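Local atomic coordinates of mandelate racemase/muconate lactonizing enzyme (Polaromonas sp., PDB entry 2OG9), a protein that probably catalyses a mandelate racemase-type reaction, abstracting the proton beside a substrate carboxylate as other members of the enolase superfamily do. Residues F51-T56 with Q61-S66; T16-S21 with G120-A125; L192-V197 with Q224-I229; E239-A244 with A251-Q256; T45-L50 with F337-P342. One frame throughout, in Å; residues are numbered along the deposited sequence.

Contact 1 of 5, residues F51-T56 with Q61-S66; sequences FAEIET and QGLGFS
The Phe51 ring has the carbonyl oxygen of Gly64 at its edge, near the ring plane, while CB of Phe65 comes in obliquely 3.8 Å from Phe51 CD1 and Leu63 CD1, also oblique, is 4.1 Å from Phe51 CD1. The two phenylalanine side chains run alongside each other on one face of the hairpin. At the far end, Gln61 CG is anti to the backbone N (chi1 174°), and the extended chain lays the amide beside Glu55, the two planes 86° apart. Glu55 OE2 lies 2.7 Å from Gln61 NE2 at a poor angle for a hydrogen bond, and is salt-bridged to Arg384. A leucine in place of Glu55 would probably leave Arg384 without its charged mate and remove the carboxylate packed beside the Gln61 amide. Between these ends four backbone bonds zip the antiparallel hairpin, from Ala52 N to Gly64 O (3.0 Å) through to Gly62 N to Ile54 O (2.8 Å). With glycines opposite them, Ala52 and Ile54 pack instead on Ala121, Phe122 and Ala125 of helix 114-133. In the sheet, strand 46-56 lies between 61-69 and 15-26, whose Arg19 pairs with Glu53.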
# COMPACT_ATOMS: atom_id res chain seq x y z
N PHE A 51 33.44 28.19 -15.01
CA PHE A 51 33.32 29.32 -14.10
C PHE A 51 32.32 30.33 -14.66
O PHE A 51 32.29 30.59 -15.86
CB PHE A 51 34.67 30.01 -13.91
CG PHE A 51 35.62 29.27 -13.02
CD1 PHE A 51 35.36 29.13 -11.66
CD2 PHE A 51 36.78 28.70 -13.55
CE1 PHE A 51 36.25 28.44 -10.83
CE2 PHE A 51 37.67 28.00 -12.72
CZ PHE A 51 37.40 27.87 -11.36
N ALA A 52 31.50 30.88 -13.77
CA ALA A 52 30.53 31.90 -14.15
C ALA A 52 30.76 33.09 -13.23
O ALA A 52 30.86 32.93 -12.01
CB ALA A 52 29.11 31.38 -13.99
N GLU A 53 30.87 34.26 -13.83
CA GLU A 53 31.06 35.50 -13.09
C GLU A 53 29.88 36.39 -13.44
O GLU A 53 29.51 36.53 -14.61
CB GLU A 53 32.37 36.19 -13.52
CG GLU A 53 33.62 35.44 -13.10
CD GLU A 53 34.87 35.97 -13.79
OE1 GLU A 53 35.26 35.40 -14.83
OE2 GLU A 53 35.44 36.97 -13.30
N ILE A 54 29.27 36.97 -12.41
CA ILE A 54 28.11 37.83 -12.59
C ILE A 54 28.33 39.15 -11.85
O ILE A 54 28.79 39.16 -10.70
CB ILE A 54 26.82 37.15 -12.04
CG1 ILE A 54 26.54 35.86 -12.83
CG2 ILE A 54 25.64 38.09 -12.15
CD1 ILE A 54 25.33 35.08 -12.30
N GLU A 55 28.00 40.25 -12.51
CA GLU A 55 28.15 41.58 -11.92
C GLU A 55 26.89 42.38 -12.21
O GLU A 55 26.24 42.19 -13.24
CB GLU A 55 29.40 42.27 -12.48
CG GLU A 55 30.69 41.76 -11.84
CD GLU A 55 31.95 42.34 -12.46
OE1 GLU A 55 31.92 43.50 -12.93
OE2 GLU A 55 32.99 41.64 -12.45
N THR A 56 26.54 43.29 -11.30
CA THR A 56 25.32 44.08 -11.44
C THR A 56 25.54 45.59 -11.53
O THR A 56 26.63 46.09 -11.26
CB THR A 56 24.39 43.83 -10.25
OG1 THR A 56 24.96 44.41 -9.07
CG2 THR A 56 24.20 42.33 -10.03
N GLN A 61 29.04 41.52 -7.13
CA GLN A 61 29.65 40.48 -7.95
C GLN A 61 29.53 39.10 -7.33
O GLN A 61 29.47 38.95 -6.11
CB GLN A 61 31.13 40.81 -8.21
CG GLN A 61 31.89 39.71 -8.94
CD GLN A 61 33.31 40.10 -9.30
OE1 GLN A 61 34.08 40.56 -8.44
NE2 GLN A 61 33.68 39.90 -10.56
N GLY A 62 29.48 38.09 -8.19
CA GLY A 62 29.38 36.72 -7.72
C GLY A 62 30.19 35.78 -8.60
O GLY A 62 30.38 36.03 -9.79
N LEU A 63 30.66 34.69 -8.00
CA LEU A 63 31.44 33.69 -8.71
C LEU A 63 30.88 32.31 -8.38
O LEU A 63 30.59 32.02 -7.22
CB LEU A 63 32.91 33.74 -8.27
CG LEU A 63 33.85 32.65 -8.80
CD1 LEU A 63 33.97 32.73 -10.31
CD2 LEU A 63 35.24 32.82 -8.15
N GLY A 64 30.71 31.48 -9.40
CA GLY A 64 30.19 30.15 -9.19
C GLY A 64 30.83 29.20 -10.18
O GLY A 64 31.58 29.63 -11.06
N PHE A 65 30.55 27.90 -10.05
CA PHE A 65 31.12 26.95 -10.99
C PHE A 65 30.41 25.62 -11.00
O PHE A 65 29.64 25.30 -10.10
CB PHE A 65 32.62 26.74 -10.67
CG PHE A 65 32.88 26.03 -9.37
CD1 PHE A 65 32.96 24.64 -9.33
CD2 PHE A 65 33.05 26.74 -8.19
CE1 PHE A 65 33.20 23.97 -8.13
CE2 PHE A 65 33.29 26.08 -6.99
CZ PHE A 65 33.37 24.69 -6.96
N SER A 66 30.64 24.86 -12.07
CA SER A 66 30.10 23.52 -12.21
C SER A 66 31.30 22.78 -12.78
O SER A 66 32.36 23.39 -12.98
CB SER A 66 28.90 23.48 -13.17
OG SER A 66 29.22 23.96 -14.46

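Contact 2 of 5, residues T16-S21 with G120-A125; sequences TWVRIS and GAFDVA
Phe122 meets two branched aliphatic side chains of strand 15-26 through CE1 and CZ of its ring. Its CE1 lies 3.6 Å from Val18 CG1 and equally 3.6 Å from Ile20 CG2, and CZ adds a contact with that same methyl of Ile20 at 3.7 Å. Both methyls come in obliquely to the ring; taken as whole side chains, Val18 crosses Phe122 at about a right angle, whereas Ile20 runs more aslant. CE1 is thus touched by two methyl groups from alternate residues of the strand, and no polar atom takes part.

Phe122 leaves the helix to one side, and its CG lies anti to its own carbonyl carbon (chi1 -63°), a setting that carries the ring across to the strand. On the other side Val18 sends CG1 anti to its backbone N (chi1 179°), the branch that makes the touch. The helical turn that carries Phe122 includes the bond from Val124 N to Gly120 O, 2.9 Å long.

Arg19, between the two touching residues, points away from the helix and forms salt bridges with Glu53 and Glu378. Helix 73-83 closes in on the apolar face, where Ala80 touches both Ile20 and Phe122. The contact therefore seats helix 114-133 against the four-stranded antiparallel sheet of the N-terminal domain, in which strand 15-26 runs between 46-56 and 375-382.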
# COMPACT_ATOMS: atom_id res chain seq x y z
N THR A 16 24.10 43.13 -15.18
CA THR A 16 24.54 43.85 -16.36
C THR A 16 25.67 43.18 -17.13
O THR A 16 25.88 43.47 -18.31
CB THR A 16 24.99 45.28 -15.98
OG1 THR A 16 26.01 45.21 -14.98
CG2 THR A 16 23.82 46.08 -15.44
N TRP A 17 26.38 42.26 -16.49
CA TRP A 17 27.51 41.60 -17.13
C TRP A 17 27.64 40.16 -16.66
O TRP A 17 27.39 39.86 -15.50
CB TRP A 17 28.80 42.35 -16.79
CG TRP A 17 30.05 41.80 -17.41
CD1 TRP A 17 30.47 41.95 -18.71
CD2 TRP A 17 31.08 41.05 -16.75
NE1 TRP A 17 31.70 41.35 -18.88
CE2 TRP A 17 32.10 40.79 -17.70
CE3 TRP A 17 31.25 40.57 -15.44
CZ2 TRP A 17 33.26 40.08 -17.38
CZ3 TRP A 17 32.41 39.87 -15.12
CH2 TRP A 17 33.40 39.63 -16.09
N VAL A 18 28.02 39.28 -17.57
CA VAL A 18 28.20 37.87 -17.24
C VAL A 18 29.37 37.33 -18.05
O VAL A 18 29.48 37.59 -19.24
CB VAL A 18 26.95 37.02 -17.59
CG1 VAL A 18 27.19 35.57 -17.25
CG2 VAL A 18 25.73 37.54 -16.84
N ARG A 19 30.25 36.58 -17.39
CA ARG A 19 31.39 35.99 -18.07
C ARG A 19 31.52 34.51 -17.72
O ARG A 19 31.49 34.14 -16.54
CB ARG A 19 32.70 36.70 -17.71
CG ARG A 19 33.94 36.02 -18.30
CD ARG A 19 35.19 36.90 -18.23
NE ARG A 19 36.35 36.21 -18.79
CZ ARG A 19 37.03 35.25 -18.17
NH1 ARG A 19 36.67 34.87 -16.95
NH2 ARG A 19 38.06 34.66 -18.77
N ILE A 20 31.66 33.67 -18.73
CA ILE A 20 31.82 32.24 -18.50
C ILE A 20 33.16 31.80 -19.03
O ILE A 20 33.62 32.26 -20.08
CB ILE A 20 30.72 31.42 -19.19
CG1 ILE A 20 30.61 31.83 -20.66
CG2 ILE A 20 29.41 31.59 -18.43
CD1 ILE A 20 29.69 30.96 -21.46
N SER A 21 33.80 30.89 -18.30
CA SER A 21 35.11 30.38 -18.67
C SER A 21 35.13 28.87 -18.51
O SER A 21 34.61 28.35 -17.53
CB SER A 21 36.18 30.98 -17.75
OG SER A 21 36.02 32.37 -17.58
N GLY A 120 23.67 25.74 -13.07
CA GLY A 120 24.22 25.71 -11.72
C GLY A 120 25.41 26.63 -11.50
O GLY A 120 25.58 27.15 -10.41
N ALA A 121 26.23 26.83 -12.53
CA ALA A 121 27.38 27.72 -12.38
C ALA A 121 26.88 29.13 -12.09
O ALA A 121 27.45 29.84 -11.24
CB ALA A 121 28.23 27.71 -13.65
N PHE A 122 25.82 29.53 -12.79
CA PHE A 122 25.23 30.85 -12.61
C PHE A 122 24.53 30.90 -11.25
O PHE A 122 24.64 31.89 -10.53
CB PHE A 122 24.18 31.14 -13.71
CG PHE A 122 24.76 31.18 -15.11
CD1 PHE A 122 25.73 32.11 -15.45
CD2 PHE A 122 24.32 30.28 -16.08
CE1 PHE A 122 26.27 32.14 -16.74
CE2 PHE A 122 24.85 30.31 -17.38
CZ PHE A 122 25.82 31.24 -17.71
N ASP A 123 23.82 29.83 -10.92
CA ASP A 123 23.09 29.74 -9.66
C ASP A 123 24.03 29.93 -8.47
O ASP A 123 23.72 30.68 -7.55
CB ASP A 123 22.41 28.38 -9.56
CG ASP A 123 21.50 28.26 -8.36
OD1 ASP A 123 20.40 28.85 -8.38
OD2 ASP A 123 21.88 27.58 -7.39
N VAL A 124 25.18 29.27 -8.50
CA VAL A 124 26.13 29.40 -7.39
C VAL A 124 26.62 30.84 -7.29
O VAL A 124 26.72 31.41 -6.20
CB VAL A 124 27.33 28.46 -7.57
CG1 VAL A 124 28.34 28.70 -6.45
CG2 VAL A 124 26.87 27.01 -7.54
N ALA A 125 26.92 31.43 -8.44
CA ALA A 125 27.39 32.81 -8.48
C ALA A 125 26.34 33.75 -7.88
O ALA A 125 26.69 34.67 -7.14
CB ALA A 125 27.70 33.20 -9.93

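Contact 3 of 5, residues L192-V197 with Q224-I229; sequences LDIARV and QRMCRI
Ile194 and Ile229 cross at about a right angle between two neighbouring outer helices of the TIM barrel, 190-204 and 220-230, which follow each other in the chain with strand 210-213 between them. The segment axes run nearly the same way, 23° apart, and approach no closer than 11.5 Å, a spacing wide enough for side chains from both helices to fill.

Most of the bridging falls to Ile194, which points toward the second helix. Its chain is extended, with CG1 anti to the carbonyl carbon and CD1 beyond it (chi2 -178°), and this carries the terminal methyl between CG2 and CD1 of Ile229. There CD1 of Ile194 lies 3.4 Å from both CG2 and CD1 of Ile229, tighter than ordinary carbon contact. Cut back to an alanine, Ile194 would lose CG1, CG2 and CD1, which would probably open a gap between the helices, leaving CG2 and CD1 of Ile229 without the methyl they enclose and Met226 CE with one neighbour fewer.

Met226, a selenomethionine in this crystal, approaches differently. Its chain is bent at its last two torsions (chi3 -86°), which brings CE up to the first helix, obliquely to Ile194 and 4.0 Å from its CG1. Ile229 lies on the exposed side of the contact, whereas Met226 and Asp193 are buried. Asp193 crosses Met226 at about a right angle, while its carboxylate is turned to the loop that precedes the helix: OD2 accepts a hydrogen bond from Gly186 N, and CB stands 4.1 Å from Met226 CE.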
# COMPACT_ATOMS: atom_id res chain seq x y z
N LEU A 192 40.99 -9.37 -1.33
CA LEU A 192 42.00 -8.32 -1.29
C LEU A 192 41.49 -7.10 -0.53
O LEU A 192 42.18 -6.59 0.36
CB LEU A 192 42.40 -7.90 -2.71
CG LEU A 192 43.66 -8.53 -3.31
CD1 LEU A 192 44.88 -8.06 -2.52
CD2 LEU A 192 43.55 -10.05 -3.29
N ASP A 193 40.30 -6.63 -0.87
CA ASP A 193 39.73 -5.47 -0.20
C ASP A 193 39.65 -5.74 1.30
O ASP A 193 40.11 -4.95 2.11
CB ASP A 193 38.34 -5.15 -0.73
CG ASP A 193 38.36 -4.73 -2.19
OD1 ASP A 193 39.29 -4.01 -2.59
OD2 ASP A 193 37.43 -5.12 -2.93
N ILE A 194 39.06 -6.88 1.65
CA ILE A 194 38.92 -7.25 3.05
C ILE A 194 40.27 -7.23 3.75
O ILE A 194 40.38 -6.83 4.91
CB ILE A 194 38.29 -8.65 3.19
CG1 ILE A 194 36.92 -8.67 2.49
CG2 ILE A 194 38.12 -9.01 4.66
CD1 ILE A 194 36.19 -9.98 2.60
N ALA A 195 41.31 -7.66 3.04
CA ALA A 195 42.66 -7.69 3.59
C ALA A 195 43.17 -6.26 3.78
O ALA A 195 43.68 -5.91 4.85
CB ALA A 195 43.59 -8.46 2.65
N ARG A 196 43.04 -5.45 2.73
CA ARG A 196 43.48 -4.07 2.77
C ARG A 196 42.79 -3.27 3.88
O ARG A 196 43.44 -2.52 4.61
CB ARG A 196 43.24 -3.40 1.41
CG ARG A 196 44.10 -3.98 0.30
CD ARG A 196 43.60 -3.59 -1.09
NE ARG A 196 43.69 -2.16 -1.36
CZ ARG A 196 44.83 -1.48 -1.47
NH1 ARG A 196 45.99 -2.11 -1.33
NH2 ARG A 196 44.81 -0.18 -1.73
N VAL A 197 41.47 -3.44 4.00
CA VAL A 197 40.71 -2.74 5.03
C VAL A 197 41.12 -3.23 6.42
O VAL A 197 41.23 -2.45 7.36
CB VAL A 197 39.19 -2.94 4.86
CG1 VAL A 197 38.43 -2.28 6.00
CG2 VAL A 197 38.74 -2.35 3.53
N GLN A 224 25.83 -7.99 -1.44
CA GLN A 224 25.22 -8.66 -0.29
C GLN A 224 26.28 -9.36 0.56
O GLN A 224 26.30 -9.21 1.78
CB GLN A 224 24.20 -9.70 -0.78
CG GLN A 224 23.32 -10.27 0.31
CD GLN A 224 22.30 -9.27 0.82
OE1 GLN A 224 21.85 -8.40 0.08
NE2 GLN A 224 21.91 -9.41 2.09
N ARG A 225 27.17 -10.11 -0.09
CA ARG A 225 28.23 -10.84 0.60
C ARG A 225 29.29 -9.92 1.21
O ARG A 225 29.74 -10.15 2.33
CB ARG A 225 28.89 -11.84 -0.35
CG ARG A 225 28.26 -13.23 -0.36
CD ARG A 225 26.81 -13.22 -0.82
NE ARG A 225 26.18 -14.53 -0.69
CZ ARG A 225 26.21 -15.48 -1.62
NH1 ARG A 225 26.82 -15.27 -2.78
NH2 ARG A 225 25.63 -16.66 -1.38
N MSE A 226 29.69 -8.88 0.48
CA MSE A 226 30.70 -7.95 0.98
C MSE A 226 30.19 -7.13 2.17
O MSE A 226 30.93 -6.90 3.13
CB MSE A 226 31.17 -7.01 -0.13
CG MSE A 226 31.96 -7.71 -1.22
SE MSE A 226 33.52 -8.64 -0.51
CE MSE A 226 34.79 -7.18 -0.52
N CYS A 227 28.94 -6.68 2.11
CA CYS A 227 28.39 -5.91 3.22
C CYS A 227 28.35 -6.79 4.46
O CYS A 227 28.65 -6.34 5.56
CB CYS A 227 26.98 -5.41 2.88
SG CYS A 227 26.94 -4.05 1.68
N ARG A 228 27.99 -8.06 4.27
CA ARG A 228 27.92 -9.02 5.37
C ARG A 228 29.27 -9.10 6.07
O ARG A 228 29.35 -9.02 7.30
CB ARG A 228 27.54 -10.40 4.83
CG ARG A 228 27.44 -11.49 5.89
CD ARG A 228 26.33 -11.19 6.89
NE ARG A 228 25.01 -11.20 6.26
CZ ARG A 228 23.90 -10.76 6.84
NH1 ARG A 228 23.95 -10.27 8.08
NH2 ARG A 228 22.74 -10.79 6.19
N ILE A 229 30.33 -9.25 5.29
CA ILE A 229 31.68 -9.36 5.82
C ILE A 229 32.12 -8.08 6.53
O ILE A 229 32.75 -8.14 7.58
CB ILE A 229 32.68 -9.68 4.69
CG1 ILE A 229 32.31 -11.02 4.03
CG2 ILE A 229 34.10 -9.74 5.24
CD1 ILE A 229 33.06 -11.30 2.75

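Contact 4 of 5, residues E239-A244 with A251-Q256; sequences EEPLDA and AALALQ. With CA (calcium ion), chain C.
Next to Leu253, the helical residue that Pro241 and Leu242 touch, Ala254 offers its backbone O to a calcium ion at 2.3 Å. Five waters and the carbonyl of Phe257 complete a shell of seven oxygens, and water 1, 2.4 Å from the calcium ion, also donates to Leu255 O (3.1 Å), tying the ion a second time to the last turn of helix 247-256.

The contact itself is apolar. Leu253 has CG anti to its carbonyl carbon (chi1 -72°), which presents CD1 to the loop: this methyl meets Leu242 CD1 tip to tip at 3.6 Å and passes Pro241 CG at 3.8 Å, those two side chains sliding by in opposite directions. The loop following strand 238-239 is thereby laid against its own barrel helix, and Ala223 of helix 220-230 touches both leucines.

At the strand end, Glu239 lies close to the carboxylates of Asp213 and Glu265, consistent with the metal site of enolase-superfamily relatives. The calcium bound by Ala254 is separate: its ligands are carbonyls and waters without a carboxylate, so it is probably held more loosely than in a carboxylate cage, and the loop-to-helix packing rests on Leu253 CD1 against Leu242 CD1 and Pro241 CG.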
# COMPACT_ATOMS: atom_id res chain seq x y z
N GLU A 239 29.87 3.06 0.62
CA GLU A 239 29.46 3.95 -0.46
C GLU A 239 29.33 3.33 -1.85
O GLU A 239 30.21 2.58 -2.29
CB GLU A 239 30.45 5.12 -0.49
CG GLU A 239 30.15 6.25 -1.46
CD GLU A 239 31.18 7.36 -1.34
OE1 GLU A 239 31.68 7.58 -0.22
OE2 GLU A 239 31.48 8.03 -2.35
N GLU A 240 28.23 3.65 -2.52
CA GLU A 240 27.96 3.16 -3.87
C GLU A 240 28.24 1.67 -4.08
O GLU A 240 28.98 1.30 -4.99
CB GLU A 240 28.78 3.97 -4.88
CG GLU A 240 28.28 5.37 -5.13
CD GLU A 240 27.07 5.40 -6.05
OE1 GLU A 240 27.02 6.28 -6.94
OE2 GLU A 240 26.16 4.55 -5.88
N PRO A 241 27.64 0.81 -3.25
CA PRO A 241 27.88 -0.63 -3.44
C PRO A 241 27.32 -1.15 -4.75
O PRO A 241 27.84 -2.12 -5.31
CB PRO A 241 27.20 -1.25 -2.22
CG PRO A 241 26.05 -0.29 -1.97
CD PRO A 241 26.72 1.05 -2.13
N LEU A 242 26.28 -0.50 -5.26
CA LEU A 242 25.62 -0.92 -6.50
C LEU A 242 25.52 0.21 -7.52
O LEU A 242 25.94 1.33 -7.26
CB LEU A 242 24.21 -1.41 -6.19
CG LEU A 242 24.08 -2.57 -5.20
CD1 LEU A 242 22.62 -2.72 -4.79
CD2 LEU A 242 24.61 -3.85 -5.84
N ASP A 243 24.94 -0.10 -8.68
CA ASP A 243 24.74 0.91 -9.71
C ASP A 243 23.98 2.05 -9.06
O ASP A 243 23.02 1.83 -8.32
CB ASP A 243 23.90 0.35 -10.87
CG ASP A 243 23.57 1.41 -11.90
OD1 ASP A 243 24.46 1.76 -12.71
OD2 ASP A 243 22.43 1.90 -11.90
N ALA A 244 24.40 3.28 -9.34
CA ALA A 244 23.78 4.47 -8.77
C ALA A 244 22.26 4.52 -8.92
O ALA A 244 21.57 5.15 -8.12
CB ALA A 244 24.40 5.72 -9.39
N ALA A 251 18.08 -0.01 -1.23
CA ALA A 251 17.12 -0.05 -0.12
C ALA A 251 17.16 -1.40 0.58
O ALA A 251 17.05 -1.47 1.81
CB ALA A 251 15.70 0.23 -0.64
N ALA A 252 17.31 -2.47 -0.20
CA ALA A 252 17.37 -3.82 0.36
C ALA A 252 18.60 -3.97 1.24
O ALA A 252 18.55 -4.58 2.31
CB ALA A 252 17.38 -4.86 -0.76
N LEU A 253 19.73 -3.43 0.80
CA LEU A 253 20.95 -3.51 1.58
C LEU A 253 20.80 -2.72 2.88
O LEU A 253 21.17 -3.20 3.95
CB LEU A 253 22.13 -2.96 0.77
CG LEU A 253 22.60 -3.86 -0.38
CD1 LEU A 253 23.53 -3.09 -1.31
CD2 LEU A 253 23.29 -5.09 0.19
N ALA A 254 20.25 -1.52 2.79
CA ALA A 254 20.06 -0.67 3.97
C ALA A 254 19.11 -1.30 4.99
O ALA A 254 19.29 -1.14 6.20
CB ALA A 254 19.53 0.70 3.55
N LEU A 255 18.11 -2.02 4.51
CA LEU A 255 17.16 -2.65 5.43
C LEU A 255 17.80 -3.82 6.16
O LEU A 255 17.55 -4.04 7.34
CB LEU A 255 15.92 -3.15 4.66
CG LEU A 255 14.86 -3.89 5.47
CD1 LEU A 255 14.33 -2.99 6.57
CD2 LEU A 255 13.71 -4.33 4.56
N GLN A 256 18.66 -4.55 5.46
CA GLN A 256 19.33 -5.73 5.99
C GLN A 256 20.52 -5.47 6.91
O GLN A 256 20.65 -6.11 7.96
CB GLN A 256 19.79 -6.61 4.81
CG GLN A 256 20.57 -7.87 5.18
CD GLN A 256 19.74 -8.88 5.96
OE1 GLN A 256 18.57 -9.12 5.64
NE2 GLN A 256 20.34 -9.47 6.98
CA CA C . 20.25 -0.38 8.13
O HOH W 1 19.03 -2.07 9.27
O HOH W 2 19.18 1.62 7.28
O HOH W 3 18.38 0.22 9.61
O HOH W 4 21.54 0.60 9.80
O HOH W 5 21.90 0.51 6.54

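Contact 5 of 5, residues T45-L50 with F337-P342; sequences TEIAIL and FEWLEP
Ile47 and Trp339 meet where the N-terminal capping domain of this enolase-superfamily fold packs on a loop of the C-terminal part of the chain, the segment 337-342 that follows strand 333-335. The aliphatic-aromatic contact is an edge contact. CD1 of Ile47 sits near the plane of the indole, 3.6 Å from Trp339 CE3 and 4.0 Å from Trp339 CZ3, and the two side chains cross at about a right angle. In Ile47, CG1 lies anti to the carbonyl carbon and the chain runs straight on (chi2 179°), which puts CD1 foremost against the indole edge.

A second, looser contact is purely aliphatic. Two residues along the strand, Ile49 sends CD1 to within 4.3 Å of Leu340 CD2. Leu340 also rests on Leu25 of strand 15-26, so the loop meets two neighbouring strands. Ile49 itself leans on Phe65 and Tyr67.

Aromatic packing within the loop covers one face of the indole and probably restricts its rotation. The Phe337 ring turns its CE2 edge onto that face, offset toward the rim, with the planes steeply inclined, while Trp339 CD2 stands in plane at the edge of the Phe337 ring; Phe337 in turn meets the ring of Phe316.

Hydrogen bonding across the two segments is absent, and the polar order belongs to the loop's own backbone. Glu338 to Glu341 form a type I beta turn that brings Trp339 and Leu340 to its two central positions, closed by a hydrogen bond from Glu341 N to Glu338 O of 3.2 Å.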
# COMPACT_ATOMS: atom_id res chain seq x y z
N THR A 45 42.96 12.48 -16.50
CA THR A 45 44.10 13.34 -16.20
C THR A 45 43.75 14.80 -15.97
O THR A 45 44.63 15.61 -15.68
CB THR A 45 45.14 13.27 -17.33
OG1 THR A 45 44.56 13.79 -18.54
CG2 THR A 45 45.57 11.83 -17.57
N GLU A 46 42.47 15.14 -16.11
CA GLU A 46 42.04 16.52 -15.92
C GLU A 46 40.55 16.63 -15.63
O GLU A 46 39.80 15.68 -15.83
CB GLU A 46 42.37 17.34 -17.17
CG GLU A 46 41.93 16.70 -18.48
CD GLU A 46 42.16 17.59 -19.68
OE1 GLU A 46 43.21 18.27 -19.73
OE2 GLU A 46 41.29 17.61 -20.57
N ILE A 47 40.14 17.80 -15.14
CA ILE A 47 38.74 18.05 -14.83
C ILE A 47 38.35 19.39 -15.44
O ILE A 47 39.03 20.40 -15.24
CB ILE A 47 38.49 18.10 -13.30
CG1 ILE A 47 38.81 16.75 -12.67
CG2 ILE A 47 37.03 18.48 -13.02
CD1 ILE A 47 38.62 16.71 -11.17
N ALA A 48 37.27 19.40 -16.22
CA ALA A 48 36.80 20.62 -16.86
C ALA A 48 35.95 21.42 -15.88
O ALA A 48 34.93 20.92 -15.40
CB ALA A 48 36.00 20.28 -18.12
N ILE A 49 36.35 22.65 -15.59
CA ILE A 49 35.60 23.49 -14.67
C ILE A 49 34.94 24.64 -15.42
O ILE A 49 35.59 25.31 -16.21
CB ILE A 49 36.53 24.12 -13.59
CG1 ILE A 49 37.38 23.04 -12.91
CG2 ILE A 49 35.69 24.88 -12.57
CD1 ILE A 49 36.60 22.05 -12.07
N LEU A 50 33.65 24.85 -15.19
CA LEU A 50 32.95 25.96 -15.83
C LEU A 50 32.76 27.07 -14.81
O LEU A 50 32.02 26.91 -13.84
CB LEU A 50 31.58 25.52 -16.36
CG LEU A 50 30.69 26.68 -16.84
CD1 LEU A 50 31.33 27.34 -18.05
CD2 LEU A 50 29.29 26.18 -17.17
N PHE A 337 39.45 17.02 0.02
CA PHE A 337 40.33 16.59 -1.03
C PHE A 337 40.86 17.84 -1.75
O PHE A 337 40.10 18.78 -2.03
CB PHE A 337 39.57 15.59 -1.91
CG PHE A 337 39.03 16.16 -3.16
CD1 PHE A 337 38.01 17.12 -3.15
CD2 PHE A 337 39.55 15.76 -4.36
CE1 PHE A 337 37.53 17.63 -4.35
CE2 PHE A 337 39.08 16.26 -5.56
CZ PHE A 337 38.07 17.21 -5.56
N GLU A 338 42.17 17.85 -2.00
CA GLU A 338 42.96 18.97 -2.56
C GLU A 338 42.97 19.31 -4.04
O GLU A 338 43.48 20.36 -4.41
CB GLU A 338 44.41 18.79 -2.08
CG GLU A 338 45.15 17.57 -2.69
CD GLU A 338 44.60 16.21 -2.21
OE1 GLU A 338 44.31 16.05 -1.01
OE2 GLU A 338 44.48 15.27 -3.04
N TRP A 339 42.37 18.48 -4.90
CA TRP A 339 42.44 18.75 -6.35
C TRP A 339 42.10 20.15 -6.91
O TRP A 339 42.75 20.63 -7.84
CB TRP A 339 41.60 17.74 -7.15
CG TRP A 339 41.89 16.31 -6.87
CD1 TRP A 339 42.77 15.81 -5.95
CD2 TRP A 339 41.24 15.17 -7.45
NE1 TRP A 339 42.71 14.44 -5.92
CE2 TRP A 339 41.78 14.02 -6.84
CE3 TRP A 339 40.26 15.01 -8.44
CZ2 TRP A 339 41.37 12.73 -7.17
CZ3 TRP A 339 39.84 13.73 -8.77
CH2 TRP A 339 40.40 12.60 -8.14
N LEU A 340 41.06 20.79 -6.36
CA LEU A 340 40.65 22.09 -6.86
C LEU A 340 41.42 23.30 -6.34
O LEU A 340 41.30 24.39 -6.90
CB LEU A 340 39.17 22.31 -6.58
CG LEU A 340 38.20 21.20 -6.99
CD1 LEU A 340 36.77 21.72 -6.86
CD2 LEU A 340 38.47 20.75 -8.42
N GLU A 341 42.21 23.13 -5.29
CA GLU A 341 42.95 24.25 -4.70
C GLU A 341 43.68 25.20 -5.65
O GLU A 341 43.63 26.41 -5.46
CB GLU A 341 43.94 23.72 -3.64
CG GLU A 341 43.25 23.00 -2.49
CD GLU A 341 44.20 22.64 -1.36
OE1 GLU A 341 45.34 22.21 -1.65
OE2 GLU A 341 43.80 22.76 -0.19
N PRO A 342 44.36 24.68 -6.69
CA PRO A 342 45.08 25.54 -7.64
C PRO A 342 44.22 26.59 -8.33
O PRO A 342 44.73 27.59 -8.83
CB PRO A 342 45.66 24.54 -8.64
CG PRO A 342 45.86 23.32 -7.84
CD PRO A 342 44.60 23.26 -7.01

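Contacts 1, 2 and 5 gather on the antiparallel sheet of the N-terminal domain and are buried; 1 and 5 share strand 46-56, and the centres of 1 and 2 lie about 4 Å apart. Their chemistry follows their place: contact 1 joins strands by backbone bonds, contact 2 lays a helix on the sheet with methyls against a ring, and contact 5 brings in a distant loop through a tryptophan edge. Contacts 3 and 4 belong to the barrel, touch each other through helices 220-230 and 247-256, and stand across the chain's centre from 1 and 2. Contact 3 reaches the surface, whereas contact 4 has a buried apolar centre beside a calcium-binding helix end.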